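Local coordinates for pyrroline-5-carboxylate reductase catalytic N-terminal domain-containing protein (Sinorhizobium meliloti, PDB 4HUJ) that is of unknown function but has a dinucleotide-binding fold and is probably an NAD(P)-dependent oxidoreductase, at residues A[80-94]-A[101-115]. Sequence-based numbering, arbitrary orientation.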
ATOM      1  N   LEU A  80      11.589   1.266   6.239  1.00 20.63           N
ATOM      2  CA  LEU A  80      11.645   2.288   5.189  1.00 20.21           C
ATOM      3  C   LEU A  80      12.774   2.064   4.175  1.00 20.05           C
ATOM      4  O   LEU A  80      12.895   2.809   3.203  1.00 20.07           O
ATOM      5  CB  LEU A  80      11.746   3.691   5.805  1.00 20.15           C
ATOM      6  CG  LEU A  80      10.524   4.219   6.563  1.00 19.60           C
ATOM      7  CD1 LEU A  80      10.821   5.581   7.184  1.00 19.54           C
ATOM      8  CD2 LEU A  80       9.306   4.293   5.654  1.00 19.88           C
ATOM      9  N   GLN A  81      13.588   1.035   4.406  1.00 20.19           N
ATOM     10  CA  GLN A  81      14.690   0.699   3.502  1.00 20.34           C
ATOM     11  C   GLN A  81      14.335  -0.384   2.473  1.00 19.76           C
ATOM     12  O   GLN A  81      15.145  -0.696   1.594  1.00 19.70           O
ATOM     13  CB  GLN A  81      15.926   0.276   4.305  1.00 20.73           C
ATOM     14  CG  GLN A  81      16.572   1.408   5.096  1.00 23.37           C
ATOM     15  CD  GLN A  81      17.827   0.965   5.828  1.00 27.02           C
ATOM     16  OE1 GLN A  81      18.777   0.472   5.217  1.00 28.85           O
ATOM     17  NE2 GLN A  81      17.839   1.147   7.146  1.00 28.26           N
ATOM     18  N   ALA A  82      13.129  -0.947   2.575  1.00 18.61           N
ATOM     19  CA  ALA A  82      12.705  -2.044   1.700  1.00 17.90           C
ATOM     20  C   ALA A  82      12.576  -1.655   0.228  1.00 17.31           C
ATOM     21  O   ALA A  82      12.445  -0.472  -0.109  1.00 17.04           O
ATOM     22  CB  ALA A  82      11.401  -2.659   2.204  1.00 17.85           C
ATOM     23  N   ASP A  83      12.618  -2.662  -0.642  1.00 16.78           N
ATOM     24  CA  ASP A  83      12.496  -2.454  -2.084  1.00 16.39           C
ATOM     25  C   ASP A  83      11.156  -1.823  -2.416  1.00 15.69           C
ATOM     26  O   ASP A  83      11.072  -0.935  -3.270  1.00 15.50           O
ATOM     27  CB  ASP A  83      12.615  -3.781  -2.837  1.00 16.53           C
ATOM     28  CG  ASP A  83      14.001  -4.399  -2.734  1.00 17.91           C
ATOM     29  OD1 ASP A  83      14.980  -3.655  -2.510  1.00 19.31           O
ATOM     30  OD2 ASP A  83      14.100  -5.632  -2.894  1.00 18.92           O
ATOM     31  N   VAL A  84      10.115  -2.307  -1.736  1.00 14.89           N
ATOM     32  CA  VAL A  84       8.748  -1.841  -1.941  1.00 14.16           C
ATOM     33  C   VAL A  84       8.159  -1.468  -0.582  1.00 13.80           C
ATOM     34  O   VAL A  84       8.032  -2.322   0.310  1.00 13.64           O
ATOM     35  CB  VAL A  84       7.879  -2.910  -2.640  1.00 14.27           C
ATOM     36  CG1 VAL A  84       6.445  -2.424  -2.806  1.00 14.07           C
ATOM     37  CG2 VAL A  84       8.464  -3.269  -4.005  1.00 14.20           C
ATOM     38  N   VAL A  85       7.813  -0.193  -0.438  1.00 13.41           N
ATOM     39  CA  VAL A  85       7.340   0.347   0.834  1.00 13.54           C
ATOM     40  C   VAL A  85       5.893   0.783   0.653  1.00 13.36           C
ATOM     41  O   VAL A  85       5.608   1.691  -0.126  1.00 13.64           O
ATOM     42  CB  VAL A  85       8.224   1.523   1.324  1.00 13.66           C
ATOM     43  CG1 VAL A  85       7.653   2.159   2.601  1.00 14.38           C
ATOM     44  CG2 VAL A  85       9.658   1.051   1.582  1.00 14.53           C
ATOM     45  N   ILE A  86       4.995   0.122   1.378  1.00 13.05           N
ATOM     46  CA  ILE A  86       3.558   0.353   1.247  1.00 13.13           C
ATOM     47  C   ILE A  86       3.105   1.271   2.366  1.00 13.11           C
ATOM     48  O   ILE A  86       3.158   0.901   3.539  1.00 13.43           O
ATOM     49  CB  ILE A  86       2.756  -0.970   1.297  1.00 13.32           C
ATOM     50  CG1 ILE A  86       3.244  -1.930   0.204  1.00 13.36           C
ATOM     51  CG2 ILE A  86       1.255  -0.683   1.130  1.00 14.22           C
ATOM     52  CD1 ILE A  86       2.708  -3.349   0.336  1.00 14.67           C
ATOM     53  N   LEU A  87       2.667   2.469   1.994  1.00 13.38           N
ATOM     54  CA  LEU A  87       2.227   3.459   2.972  1.00 13.48           C
ATOM     55  C   LEU A  87       0.742   3.279   3.250  1.00 14.13           C
ATOM     56  O   LEU A  87      -0.113   3.805   2.528  1.00 13.84           O
ATOM     57  CB  LEU A  87       2.533   4.881   2.487  1.00 13.94           C
ATOM     58  CG  LEU A  87       4.011   5.249   2.306  1.00 13.86           C
ATOM     59  CD1 LEU A  87       4.123   6.619   1.660  1.00 15.28           C
ATOM     60  CD2 LEU A  87       4.780   5.224   3.633  1.00 16.07           C
ATOM     61  N   ALA A  88       0.462   2.505   4.295  1.00 14.30           N
ATOM     62  CA  ALA A  88      -0.889   2.186   4.727  1.00 14.95           C
ATOM     63  C   ALA A  88      -1.135   2.840   6.087  1.00 15.16           C
ATOM     64  O   ALA A  88      -1.550   2.193   7.064  1.00 15.25           O
ATOM     65  CB  ALA A  88      -1.076   0.679   4.798  1.00 15.11           C
ATOM     66  N   VAL A  89      -0.827   4.130   6.135  1.00 15.26           N
ATOM     67  CA  VAL A  89      -1.028   4.962   7.317  1.00 15.10           C
ATOM     68  C   VAL A  89      -1.936   6.110   6.900  1.00 14.48           C
ATOM     69  O   VAL A  89      -2.159   6.307   5.701  1.00 14.32           O
ATOM     70  CB  VAL A  89       0.314   5.524   7.865  1.00 15.38           C
ATOM     71  CG1 VAL A  89       1.109   4.425   8.587  1.00 16.31           C
ATOM     72  CG2 VAL A  89       1.134   6.190   6.753  1.00 16.65           C
ATOM     73  N   PRO A  90      -2.475   6.867   7.876  1.00 13.68           N
ATOM     74  CA  PRO A  90      -3.315   8.009   7.500  1.00 13.48           C
ATOM     75  C   PRO A  90      -2.549   8.997   6.628  1.00 13.26           C
ATOM     76  O   PRO A  90      -1.343   9.180   6.801  1.00 13.06           O
ATOM     77  CB  PRO A  90      -3.677   8.630   8.854  1.00 13.43           C
ATOM     78  CG  PRO A  90      -3.649   7.460   9.803  1.00 13.49           C
ATOM     79  CD  PRO A  90      -2.455   6.662   9.339  1.00 13.92           C
ATOM     80  N   TYR A  91      -3.247   9.616   5.687  1.00 13.24           N
ATOM     81  CA  TYR A  91      -2.635  10.583   4.779  1.00 13.32           C
ATOM     82  C   TYR A  91      -1.803  11.643   5.520  1.00 14.08           C
ATOM     83  O   TYR A  91      -0.675  11.958   5.116  1.00 14.19           O
ATOM     84  CB  TYR A  91      -3.725  11.228   3.909  1.00 12.81           C
ATOM     85  CG  TYR A  91      -3.214  12.270   2.949  1.00 11.89           C
ATOM     86  CD1 TYR A  91      -2.560  11.905   1.770  1.00 11.78           C
ATOM     87  CD2 TYR A  91      -3.382  13.622   3.221  1.00 10.92           C
ATOM     88  CE1 TYR A  91      -2.087  12.868   0.890  1.00 12.13           C
ATOM     89  CE2 TYR A  91      -2.913  14.595   2.349  1.00 11.01           C
ATOM     90  CZ  TYR A  91      -2.265  14.214   1.190  1.00 12.08           C
ATOM     91  OH  TYR A  91      -1.809  15.189   0.322  1.00 12.87           O
ATOM     92  N   ASP A  92      -2.353  12.171   6.609  1.00 15.29           N
ATOM     93  CA  ASP A  92      -1.669  13.190   7.411  1.00 16.58           C
ATOM     94  C   ASP A  92      -0.423  12.693   8.158  1.00 16.72           C
ATOM     95  O   ASP A  92       0.381  13.509   8.634  1.00 17.59           O
ATOM     96  CB  ASP A  92      -2.644  13.825   8.398  1.00 16.91           C
ATOM     97  CG  ASP A  92      -3.609  14.776   7.729  1.00 18.75           C
ATOM     98  OD1 ASP A  92      -3.160  15.628   6.935  1.00 22.58           O
ATOM     99  OD2 ASP A  92      -4.815  14.678   8.013  1.00 21.74           O
ATOM    100  N   SER A  93      -0.273  11.374   8.266  1.00 16.66           N
ATOM    101  CA  SER A  93       0.880  10.763   8.933  1.00 16.87           C
ATOM    102  C   SER A  93       2.088  10.609   8.011  1.00 17.15           C
ATOM    103  O   SER A  93       3.210  10.398   8.484  1.00 17.18           O
ATOM    104  CB  SER A  93       0.513   9.381   9.492  1.00 16.73           C
ATOM    105  OG  SER A  93      -0.408   9.480  10.560  1.00 17.34           O
ATOM    106  N   ILE A  94       1.861  10.702   6.702  1.00 17.27           N
ATOM    107  CA  ILE A  94       2.900  10.357   5.727  1.00 17.95           C
ATOM    108  C   ILE A  94       4.149  11.238   5.833  1.00 18.78           C
ATOM    109  O   ILE A  94       5.260  10.714   5.955  1.00 18.88           O
ATOM    110  CB  ILE A  94       2.349  10.312   4.273  1.00 17.80           C
ATOM    111  CG1 ILE A  94       1.365   9.147   4.127  1.00 17.41           C
ATOM    112  CG2 ILE A  94       3.481  10.143   3.268  1.00 17.47           C
ATOM    113  CD1 ILE A  94       0.641   9.090   2.764  1.00 16.42           C
ATOM    114  N   VAL A 101      13.806   9.463   5.638  1.00 31.99           N
ATOM    115  CA  VAL A 101      14.679   8.959   4.578  1.00 32.30           C
ATOM    116  C   VAL A 101      14.959  10.081   3.582  1.00 32.43           C
ATOM    117  O   VAL A 101      14.036  10.741   3.098  1.00 32.59           O
ATOM    118  CB  VAL A 101      14.052   7.740   3.851  1.00 32.35           C
ATOM    119  CG1 VAL A 101      14.852   7.368   2.602  1.00 32.12           C
ATOM    120  CG2 VAL A 101      13.955   6.544   4.791  1.00 32.64           C
ATOM    121  N   SER A 102      16.237  10.292   3.275  1.00 32.72           N
ATOM    122  CA  SER A 102      16.644  11.389   2.398  1.00 32.82           C
ATOM    123  C   SER A 102      16.708  10.998   0.918  1.00 32.69           C
ATOM    124  O   SER A 102      16.281  11.769   0.050  1.00 33.02           O
ATOM    125  CB  SER A 102      17.973  11.999   2.869  1.00 32.87           C
ATOM    126  OG  SER A 102      18.959  11.001   3.077  1.00 33.40           O
ATOM    127  N   ASP A 103      17.234   9.809   0.629  1.00 32.27           N
ATOM    128  CA  ASP A 103      17.296   9.329  -0.752  1.00 31.79           C
ATOM    129  C   ASP A 103      16.512   8.031  -0.933  1.00 30.73           C
ATOM    130  O   ASP A 103      16.790   7.014  -0.293  1.00 30.71           O
ATOM    131  CB  ASP A 103      18.745   9.180  -1.238  1.00 32.22           C
ATOM    132  CG  ASP A 103      18.871   9.272  -2.759  1.00 33.44           C
ATOM    133  OD1 ASP A 103      17.978   8.780  -3.486  1.00 34.59           O
ATOM    134  OD2 ASP A 103      19.876   9.841  -3.237  1.00 35.34           O
ATOM    135  N   TRP A 104      15.520   8.092  -1.816  1.00 29.62           N
ATOM    136  CA  TRP A 104      14.635   6.966  -2.078  1.00 28.14           C
ATOM    137  C   TRP A 104      14.991   6.235  -3.370  1.00 27.66           C
ATOM    138  O   TRP A 104      14.232   5.386  -3.842  1.00 27.37           O
ATOM    139  CB  TRP A 104      13.190   7.457  -2.135  1.00 27.82           C
ATOM    140  CG  TRP A 104      12.603   7.780  -0.799  1.00 26.91           C
ATOM    141  CD1 TRP A 104      12.589   8.996  -0.177  1.00 26.18           C
ATOM    142  CD2 TRP A 104      11.925   6.873   0.074  1.00 25.47           C
ATOM    143  NE1 TRP A 104      11.950   8.901   1.036  1.00 26.10           N
ATOM    144  CE2 TRP A 104      11.532   7.609   1.216  1.00 25.39           C
ATOM    145  CE3 TRP A 104      11.611   5.508   0.006  1.00 24.35           C
ATOM    146  CZ2 TRP A 104      10.840   7.026   2.280  1.00 25.31           C
ATOM    147  CZ3 TRP A 104      10.925   4.927   1.066  1.00 24.83           C
ATOM    148  CH2 TRP A 104      10.548   5.687   2.189  1.00 24.48           C
ATOM    149  N   GLY A 105      16.150   6.565  -3.936  1.00 27.00           N
ATOM    150  CA  GLY A 105      16.621   5.932  -5.168  1.00 25.81           C
ATOM    151  C   GLY A 105      16.560   4.417  -5.138  1.00 24.69           C
ATOM    152  O   GLY A 105      16.979   3.784  -4.162  1.00 25.00           O
ATOM    153  N   GLY A 106      16.008   3.837  -6.201  1.00 23.62           N
ATOM    154  CA  GLY A 106      15.917   2.387  -6.342  1.00 22.06           C
ATOM    155  C   GLY A 106      14.752   1.745  -5.607  1.00 20.82           C
ATOM    156  O   GLY A 106      14.576   0.523  -5.650  1.00 21.13           O
ATOM    157  N   GLN A 107      13.955   2.562  -4.927  1.00 19.46           N
ATOM    158  CA  GLN A 107      12.827   2.047  -4.157  1.00 17.82           C
ATOM    159  C   GLN A 107      11.498   2.393  -4.809  1.00 16.94           C
ATOM    160  O   GLN A 107      11.386   3.385  -5.533  1.00 17.07           O
ATOM    161  CB  GLN A 107      12.846   2.590  -2.725  1.00 17.88           C
ATOM    162  CG  GLN A 107      14.076   2.213  -1.920  1.00 17.27           C
ATOM    163  CD  GLN A 107      14.020   2.758  -0.508  1.00 17.10           C
ATOM    164  OE1 GLN A 107      13.349   2.197   0.362  1.00 18.62           O
ATOM    165  NE2 GLN A 107      14.723   3.854  -0.272  1.00 15.72           N
ATOM    166  N   ILE A 108      10.504   1.551  -4.542  1.00 15.60           N
ATOM    167  CA  ILE A 108       9.126   1.806  -4.937  1.00 14.60           C
ATOM    168  C   ILE A 108       8.348   2.135  -3.676  1.00 13.87           C
ATOM    169  O   ILE A 108       8.440   1.415  -2.680  1.00 13.65           O
ATOM    170  CB  ILE A 108       8.498   0.578  -5.636  1.00 14.36           C
ATOM    171  CG1 ILE A 108       9.153   0.356  -7.001  1.00 14.63           C
ATOM    172  CG2 ILE A 108       6.971   0.741  -5.795  1.00 14.79           C
ATOM    173  CD1 ILE A 108       8.823  -0.990  -7.624  1.00 13.88           C
ATOM    174  N   VAL A 109       7.591   3.230  -3.730  1.00 13.24           N
ATOM    175  CA  VAL A 109       6.681   3.597  -2.654  1.00 12.73           C
ATOM    176  C   VAL A 109       5.258   3.404  -3.161  1.00 12.37           C
ATOM    177  O   VAL A 109       4.903   3.917  -4.216  1.00 12.34           O
ATOM    178  CB  VAL A 109       6.919   5.058  -2.188  1.00 12.65           C
ATOM    179  CG1 VAL A 109       5.789   5.549  -1.277  1.00 13.60           C
ATOM    180  CG2 VAL A 109       8.254   5.156  -1.470  1.00 13.32           C
ATOM    181  N   VAL A 110       4.467   2.629  -2.425  1.00 11.74           N
ATOM    182  CA  VAL A 110       3.065   2.409  -2.770  1.00 11.48           C
ATOM    183  C   VAL A 110       2.195   3.293  -1.879  1.00 11.69           C
ATOM    184  O   VAL A 110       2.153   3.099  -0.667  1.00 12.51           O
ATOM    185  CB  VAL A 110       2.677   0.924  -2.622  1.00 11.71           C
ATOM    186  CG1 VAL A 110       1.203   0.708  -2.975  1.00 10.71           C
ATOM    187  CG2 VAL A 110       3.560   0.063  -3.518  1.00 11.36           C
ATOM    188  N   ASP A 111       1.525   4.276  -2.480  1.00 11.67           N
ATOM    189  CA  ASP A 111       0.612   5.147  -1.732  1.00 11.22           C
ATOM    190  C   ASP A 111      -0.760   4.482  -1.614  1.00 10.93           C
ATOM    191  O   ASP A 111      -1.514   4.423  -2.584  1.00 11.27           O
ATOM    192  CB  ASP A 111       0.509   6.517  -2.413  1.00 11.45           C
ATOM    193  CG  ASP A 111      -0.419   7.479  -1.679  1.00 12.19           C
ATOM    194  OD1 ASP A 111      -0.780   7.223  -0.506  1.00 12.41           O
ATOM    195  OD2 ASP A 111      -0.787   8.508  -2.274  1.00 12.58           O
ATOM    196  N   ALA A 112      -1.069   3.970  -0.422  1.00 10.65           N
ATOM    197  CA  ALA A 112      -2.362   3.345  -0.151  1.00 10.88           C
ATOM    198  C   ALA A 112      -3.321   4.273   0.605  1.00 11.05           C
ATOM    199  O   ALA A 112      -4.399   3.841   1.023  1.00 11.79           O
ATOM    200  CB  ALA A 112      -2.172   2.034   0.610  1.00 11.11           C
ATOM    201  N   SER A 113      -2.930   5.538   0.768  1.00 10.92           N
ATOM    202  CA  SER A 113      -3.690   6.487   1.589  1.00 10.92           C
ATOM    203  C   SER A 113      -4.779   7.204   0.798  1.00 10.69           C
ATOM    204  O   SER A 113      -4.684   7.344  -0.422  1.00 10.95           O
ATOM    205  CB  SER A 113      -2.754   7.534   2.208  1.00 10.88           C
ATOM    206  OG  SER A 113      -2.371   8.519   1.248  1.00 12.54           O
ATOM    207  N   ASN A 114      -5.794   7.680   1.516  1.00 10.26           N
ATOM    208  CA  ASN A 114      -6.820   8.551   0.948  1.00 10.13           C
ATOM    209  C   ASN A 114      -6.860   9.859   1.723  1.00 10.38           C
ATOM    210  O   ASN A 114      -6.894   9.842   2.957  1.00 10.55           O
ATOM    211  CB  ASN A 114      -8.184   7.875   1.011  1.00  9.83           C
ATOM    212  CG  ASN A 114      -8.257   6.640   0.137  1.00 10.45           C
ATOM    213  OD1 ASN A 114      -8.517   5.531   0.624  1.00 13.07           O
ATOM    214  ND2 ASN A 114      -8.010   6.817  -1.149  1.00  6.17           N
ATOM    215  N   ALA A 115      -6.843  10.982   1.006  1.00 10.69           N
ATOM    216  CA  ALA A 115      -6.878  12.293   1.643  1.00 11.17           C
ATOM    217  C   ALA A 115      -8.327  12.674   1.907  1.00 11.03           C
ATOM    218  O   ALA A 115      -9.050  13.097   1.004  1.00 11.62           O
ATOM    219  CB  ALA A 115      -6.173  13.336   0.783  1.00 11.06           C
TER
HETATM  220  O   HOH W   1      12.290  -1.414  -5.749  1.00 23.97           O
HETATM  221  O   HOH W   2      -6.191   9.152   5.576  1.00 14.07           O
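Asp83, Val85 and Leu87 bond through their backbones to Ile108, Val110 and Ala112, so that strands 84-88 and 108-111 run parallel, their axes 20° apart. Val110 N gives a bond of 2.7 Å to Val85 O, while the last one, from Ala112 N to Leu87 O, is longer and more bent (144° at the hydrogen) where the strand gives out. Beta-branched valine and isoleucine suit these buried strands, packing close to the backbone on both faces; Asp111 is the polar exception at the strand end. On one face, Val84 CG1 meets Val110 CG2 at 3.9 Å; on the other, Leu87 CD1 presses against Val109 CG1 at 3.5 Å, and Val85 CG2 touches the edge of the Trp104 ring, whose CH2 packs against Leu80 CD2.

Beyond the strand ends, CG anti to the backbone N (chi1 179°) carries the Tyr91 ring out against Ala115. Ala115 CB, a methyl small enough to sit close over the centre of the ring face, lies 3.7 Å from the centroid in a CH-pi contact, and Ser113 OG comes to the ring edge. A leucine in place of Tyr91 has no ring face to offer and would probably leave Ala115 CB without its CH-pi partner. Asp111 OD1 holds Ser113 twice, accepting from Ser113 N above the carboxylate plane, which closes an Asx turn, and from Ser113 OG at 2.7 Å on the syn lone pair; OD2 is hydrogen-bonded to Thr132 OG1.

Helix 131-138 packs against Tyr91, and helix 176-188 covers Ile108 and Val110. With helix 94-98 between them, the two strands form a beta-alpha-beta unit beside strand 26-30, consistent with a Rossmann-type dinucleotide-binding fold.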